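Local coordinates for superoxide dismutase [Mn/Fe] (Aeropyrum pernix, PDB 3AK2), which catalyses the dismutation of superoxide to molecular oxygen and hydrogen peroxide and is cambialistic, working with either manganese or iron, at the interface of chains A and B. Residues are numbered along the deposited sequence; one frame, centred on the assembly and turned at random. Chains: chain A/B, Superoxide dismutase [Mn/Fe].

Contact 1: the interface of chains A and B. Residues chain A 204-206, 208-209; chain B 201-202, 204-206, 209.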
# COMPACT_ATOMS: atom_id res chain seq x y z
N ASN A 204 -5.62 -13.46 -28.95
CA ASN A 204 -6.65 -13.01 -29.89
C ASN A 204 -7.24 -11.64 -29.56
O ASN A 204 -7.64 -10.90 -30.46
CB ASN A 204 -7.79 -14.03 -29.98
CG ASN A 204 -7.37 -15.34 -30.65
OD1 ASN A 204 -8.08 -16.35 -30.55
ND2 ASN A 204 -6.24 -15.33 -31.34
N ASN A 205 -7.30 -11.30 -28.26
CA ASN A 205 -8.16 -10.21 -27.78
C ASN A 205 -7.48 -9.01 -27.09
O ASN A 205 -8.02 -7.90 -27.13
CB ASN A 205 -9.24 -10.76 -26.84
CG ASN A 205 -10.27 -11.62 -27.55
OD1 ASN A 205 -10.29 -12.84 -27.39
ND2 ASN A 205 -11.15 -10.99 -28.31
N ALA A 206 -6.33 -9.22 -26.45
CA ALA A 206 -5.82 -8.24 -25.48
C ALA A 206 -5.25 -6.93 -26.05
O ALA A 206 -5.64 -5.85 -25.61
CB ALA A 206 -4.81 -8.90 -24.53
N PRO A 208 -5.61 -4.99 -28.85
CA PRO A 208 -6.56 -3.97 -29.33
C PRO A 208 -7.30 -3.14 -28.27
O PRO A 208 -7.82 -2.06 -28.59
CB PRO A 208 -7.57 -4.79 -30.14
CG PRO A 208 -6.83 -5.98 -30.57
CD PRO A 208 -5.92 -6.31 -29.43
N LEU A 209 -7.36 -3.63 -27.04
CA LEU A 209 -8.00 -2.88 -25.95
C LEU A 209 -7.25 -1.59 -25.63
O LEU A 209 -7.83 -0.66 -25.07
CB LEU A 209 -8.06 -3.73 -24.67
CG LEU A 209 -8.92 -5.00 -24.61
CD1 LEU A 209 -8.60 -5.81 -23.35
CD2 LEU A 209 -10.39 -4.66 -24.66
N GLN B 201 -13.69 -1.53 -28.55
CA GLN B 201 -12.78 -2.66 -28.44
C GLN B 201 -13.08 -3.52 -27.21
O GLN B 201 -13.09 -4.75 -27.30
CB GLN B 201 -11.32 -2.21 -28.45
CG GLN B 201 -10.87 -1.54 -29.75
CD GLN B 201 -11.13 -2.39 -30.99
OE1 GLN B 201 -11.69 -1.91 -31.98
NE2 GLN B 201 -10.71 -3.66 -30.94
N ALA B 202 -13.36 -2.87 -26.09
CA ALA B 202 -13.68 -3.58 -24.85
C ALA B 202 -14.96 -4.42 -24.96
O ALA B 202 -15.00 -5.57 -24.52
CB ALA B 202 -13.75 -2.61 -23.68
N ASN B 204 -16.15 -5.74 -27.64
CA ASN B 204 -15.87 -6.88 -28.51
C ASN B 204 -14.93 -7.91 -27.90
O ASN B 204 -15.08 -9.11 -28.14
CB ASN B 204 -15.29 -6.39 -29.85
CG ASN B 204 -16.31 -5.65 -30.69
OD1 ASN B 204 -17.52 -5.82 -30.54
ND2 ASN B 204 -15.82 -4.81 -31.61
N ASN B 205 -13.96 -7.45 -27.10
CA ASN B 205 -12.80 -8.27 -26.72
C ASN B 205 -12.58 -8.61 -25.24
O ASN B 205 -11.92 -9.60 -24.94
CB ASN B 205 -11.52 -7.64 -27.27
CG ASN B 205 -11.38 -7.80 -28.78
OD1 ASN B 205 -12.37 -8.00 -29.49
ND2 ASN B 205 -10.16 -7.70 -29.27
N ALA B 206 -13.12 -7.80 -24.33
CA ALA B 206 -12.76 -7.92 -22.91
C ALA B 206 -13.30 -9.17 -22.20
O ALA B 206 -12.55 -9.90 -21.56
CB ALA B 206 -13.14 -6.66 -22.14
N LEU B 209 -11.60 -12.85 -22.26
CA LEU B 209 -10.30 -13.02 -21.60
C LEU B 209 -10.41 -13.77 -20.28
O LEU B 209 -9.43 -14.36 -19.81
CB LEU B 209 -9.65 -11.66 -21.34
CG LEU B 209 -9.19 -10.79 -22.51
CD1 LEU B 209 -8.77 -9.42 -22.00
CD2 LEU B 209 -8.04 -11.46 -23.26
O HOH W 1 -13.68 -11.76 -29.14
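A:Asn205 and B:Asn205 meet across a two-fold symmetric interface of this iron/manganese superoxide dismutase. Each ends helix 192-205, and the chain then turns into the short 3-10 helix 207-209. Polar contacts centre on this asparagine pair. The side-chain amide nitrogen ND2 of B:Asn205 donates to the backbone O of A:Asn205 at 3.0 Å, with 158° at the hydrogen. The acceptor lies close to the amide plane of B:Asn205. The two side-chain amides are turned 85° apart, almost perpendicular. They are rotated differently about CB-CG, so this pair departs from the two-fold symmetry. ND2 of A:Asn205 instead meets a water at 2.8 Å, which also lies near the backbone O of B:Asn204.

Apolar contacts lie beside the pair. The CB atoms of A:Asn205 and B:Asn205 are 3.9 Å apart. An alanine in place of B:Asn205 would probably leave the A:Asn205 carbonyl without its amide donor and lose packing against the A:Asn205 side chain. Branch CD2 of A:Leu209 presses on CA of B:Ala202 at 3.5 Å, a tight fit against the backbone of helix 192-205. Its other branch, CD1, meets CD1 of B:Leu209 tip to tip at 3.9 Å. CD2 of B:Leu209 packs on CB of A:Asn205.

The polar side chain of B:Gln201 makes van der Waals contacts. It bends at its second torsion (-54°). Its CG lies 3.3 Å from the backbone O of A:Pro208, and its NE2 lies near CB of the same proline.

Contact 2: the interface of chains A and B. Residues chain A 1, 54; chain B 107-109, 113.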
# COMPACT_ATOMS: atom_id res chain seq x y z
N MET A 1 -31.29 5.22 -16.04
CA MET A 1 -30.38 4.45 -15.14
C MET A 1 -30.88 3.03 -14.95
O MET A 1 -32.08 2.80 -14.77
CB MET A 1 -30.25 5.15 -13.78
CG MET A 1 -28.87 5.01 -13.14
SD MET A 1 -28.64 5.87 -11.56
CE MET A 1 -29.66 7.34 -11.74
N LEU A 54 -25.87 7.84 -6.27
CA LEU A 54 -26.28 8.39 -7.56
C LEU A 54 -27.78 8.70 -7.60
O LEU A 54 -28.21 9.59 -8.32
CB LEU A 54 -25.90 7.44 -8.70
CG LEU A 54 -24.41 7.29 -9.04
CD1 LEU A 54 -24.17 6.05 -9.89
CD2 LEU A 54 -23.86 8.54 -9.74
N GLN B 107 -25.30 3.23 -16.30
CA GLN B 107 -24.52 3.03 -15.08
C GLN B 107 -24.63 4.17 -14.08
O GLN B 107 -24.70 3.93 -12.88
CB GLN B 107 -23.04 2.74 -15.40
CG GLN B 107 -22.71 1.25 -15.55
CD GLN B 107 -23.05 0.70 -16.92
OE1 GLN B 107 -24.16 0.21 -17.15
NE2 GLN B 107 -22.11 0.78 -17.84
N PHE B 108 -24.66 5.41 -14.57
CA PHE B 108 -24.52 6.58 -13.70
C PHE B 108 -25.70 7.55 -13.68
O PHE B 108 -25.72 8.48 -12.87
CB PHE B 108 -23.22 7.33 -14.02
CG PHE B 108 -22.00 6.45 -14.00
CD1 PHE B 108 -21.52 5.92 -12.80
CD2 PHE B 108 -21.33 6.15 -15.18
CE1 PHE B 108 -20.40 5.10 -12.79
CE2 PHE B 108 -20.20 5.33 -15.17
CZ PHE B 108 -19.74 4.80 -13.97
N GLY B 109 -26.68 7.33 -14.54
CA GLY B 109 -27.83 8.23 -14.63
C GLY B 109 -27.54 9.52 -15.38
O GLY B 109 -28.14 10.56 -15.10
N LYS B 113 -24.14 13.43 -13.64
CA LYS B 113 -23.88 12.59 -12.48
C LYS B 113 -22.54 11.85 -12.60
O LYS B 113 -21.78 11.78 -11.64
CB LYS B 113 -25.02 11.60 -12.24
CG LYS B 113 -26.27 12.23 -11.64
CD LYS B 113 -27.34 11.19 -11.37
CE LYS B 113 -28.57 11.81 -10.73
NZ LYS B 113 -29.61 10.78 -10.45
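A:Leu54 and B:Lys113 join the last turn of the long helix 25-54, part of the alpha-hairpin domain of iron/manganese superoxide dismutases, to helix 111-123 of the partner. The closely packed part lies around A:Leu54, which has 68 Å² hidden by the partner. Its two methyl branches both rest against the end of helix 98-108. CD1 sits 3.7 Å from the backbone O of B:Gln107 and also touches CA and ring atom CD1 of B:Phe108. CD2 lies 3.6 Å from the backbone O of B:Phe108 and reaches CB of B:Lys113. The lysine side chain runs past the leucine at a slant, extended beyond CG with its later torsions near 180°. This shape carries the amine NZ to the end of helix 25-54. There NZ donates to the backbone O of A:Leu54 at 2.8 Å, with a C=O...N angle of 158°. A positive charge there, if carried, would probably be eased by the carbonyl end of the helix.

The chain start makes the slighter part. A:Met1 has 37 Å² hidden and meets mainly the small B:Gly109, by van der Waals contact. It bends at its third torsion (-34°), which turns its methyl back toward the glycine. CE comes to 3.5 Å from CA of B:Gly109, and CG lies 3.5 Å from its backbone N. CE also lies across the end of B:Lys113, 3.7 Å from NZ.

Contact 3: the interface of chains A and B. Residues chain A 151-155; chain B 70, 151-154.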
# COMPACT_ATOMS: atom_id res chain seq x y z
N ASN A 151 -5.20 -6.37 -4.67
CA ASN A 151 -5.33 -5.11 -5.41
C ASN A 151 -4.18 -4.17 -5.12
O ASN A 151 -4.35 -2.95 -5.12
CB ASN A 151 -6.66 -4.44 -5.05
CG ASN A 151 -6.74 -4.06 -3.58
OD1 ASN A 151 -6.12 -4.69 -2.72
ND2 ASN A 151 -7.53 -3.03 -3.29
N VAL A 152 -3.01 -4.72 -4.83
CA VAL A 152 -1.80 -3.93 -4.61
C VAL A 152 -0.72 -4.57 -5.47
O VAL A 152 -0.52 -5.79 -5.42
CB VAL A 152 -1.39 -3.89 -3.12
CG1 VAL A 152 -0.11 -3.08 -2.91
CG2 VAL A 152 -2.53 -3.31 -2.26
N LEU A 153 -0.04 -3.75 -6.26
CA LEU A 153 0.98 -4.16 -7.25
C LEU A 153 0.38 -4.66 -8.56
O LEU A 153 1.11 -4.81 -9.54
CB LEU A 153 1.98 -5.20 -6.71
CG LEU A 153 2.70 -4.90 -5.40
CD1 LEU A 153 3.64 -6.04 -5.03
CD2 LEU A 153 3.44 -3.57 -5.44
N MET A 154 -0.92 -4.94 -8.60
CA MET A 154 -1.54 -5.25 -9.88
C MET A 154 -1.55 -4.00 -10.75
O MET A 154 -1.66 -2.88 -10.24
CB MET A 154 -2.95 -5.83 -9.70
CG MET A 154 -3.55 -6.37 -11.01
SD MET A 154 -2.44 -7.53 -11.85
CE MET A 154 -3.27 -7.71 -13.43
N THR A 155 -1.40 -4.20 -12.05
CA THR A 155 -1.34 -3.09 -13.00
C THR A 155 -2.47 -3.24 -14.00
O THR A 155 -3.04 -4.32 -14.15
CB THR A 155 -0.01 -3.07 -13.78
OG1 THR A 155 -0.02 -4.08 -14.78
CG2 THR A 155 1.18 -3.29 -12.86
N SER B 70 6.33 -3.75 -11.66
CA SER B 70 4.93 -3.38 -11.46
C SER B 70 4.74 -1.87 -11.54
O SER B 70 3.93 -1.39 -12.33
CB SER B 70 4.45 -3.91 -10.11
OG SER B 70 3.22 -3.30 -9.74
N ASN B 151 0.01 1.63 -9.35
CA ASN B 151 -0.10 0.19 -9.18
C ASN B 151 -0.62 -0.20 -7.81
O ASN B 151 -0.26 -1.25 -7.28
CB ASN B 151 1.27 -0.47 -9.43
CG ASN B 151 2.33 -0.03 -8.43
OD1 ASN B 151 2.27 1.08 -7.88
ND2 ASN B 151 3.31 -0.88 -8.20
N VAL B 152 -1.44 0.66 -7.23
CA VAL B 152 -2.07 0.37 -5.94
C VAL B 152 -3.55 0.66 -6.12
O VAL B 152 -3.92 1.73 -6.62
CB VAL B 152 -1.46 1.22 -4.80
CG1 VAL B 152 -2.16 0.92 -3.48
CG2 VAL B 152 0.04 0.95 -4.66
N LEU B 153 -4.39 -0.31 -5.75
CA LEU B 153 -5.86 -0.28 -5.94
C LEU B 153 -6.31 -0.70 -7.33
O LEU B 153 -7.48 -0.96 -7.53
CB LEU B 153 -6.51 1.06 -5.55
CG LEU B 153 -6.19 1.65 -4.18
CD1 LEU B 153 -6.92 2.97 -3.98
CD2 LEU B 153 -6.50 0.67 -3.04
N MET B 154 -5.39 -0.76 -8.29
CA MET B 154 -5.77 -1.31 -9.58
C MET B 154 -6.05 -2.81 -9.42
O MET B 154 -5.42 -3.49 -8.59
CB MET B 154 -4.71 -1.05 -10.65
CG MET B 154 -5.17 -1.44 -12.05
SD MET B 154 -6.76 -0.68 -12.49
CE MET B 154 -7.11 -1.52 -14.04
O HOH W 2 -2.84 -2.63 -7.70
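The loop 151-155 of chain A meets loop 151-154 of chain B, and B:Ser70 of helix 62-82 joins from the side. The two loops run antiparallel, with a beta bridge between A:Val152 and B:Val152. Paired backbone bonds hold it: B:Leu153 N donates to A:Asn151 O at 2.7 Å, and A:Leu153 N donates to B:Asn151 O, also at 2.7 Å.

B:Ser70 adds a side-chain bond. Its hydroxyl OG, anti to the backbone N (chi1 166°), donates to the backbone O of A:Leu153 at 2.6 Å. The same hydroxyl accepts from ND2 of B:Asn151 at 2.9 Å. That bond is nearly straight, 172° at the hydrogen, and OG lies in the asparagine amide plane. The asparagine bond probably helps to fix the rotation of the serine hydroxyl. The B:Asn151 side chain runs parallel to that of A:Leu153, with ND2 of the asparagine 3.9 Å from branch CD2 of the leucine. Methyl CG2 of A:Thr155 packs near the backbone O of B:Ser70.

A shared water bridges the backbone O atoms of A:Met154 and B:Met154, at 2.8 Å from the oxygen of A:Met154. Its links to the two Asn151 carbonyls are weak. In each chain the site follows strand 141-148 and precedes strand 159-160, within the C-terminal domain that supplies the metal ligands Asp165 and His169.

Contacts 1 and 3 lie about 21 Å apart between the centres of their C-alpha atoms. Contact 2 is about 25 Å from contact 1 and 27 Å from contact 3. They share no residues. Contact 3 pairs the 151-154 loops of both chains, with helix 62-82 added, and contact 1 pairs the same C-terminal segment. Contact 2 instead joins the alpha-hairpin domain of one chain to the C-terminal domain of the other, and its twin lies elsewhere in the interface. Together they spread the association over both domains. The deposited assembly has four copies, and this A-B pair is probably its dimer unit.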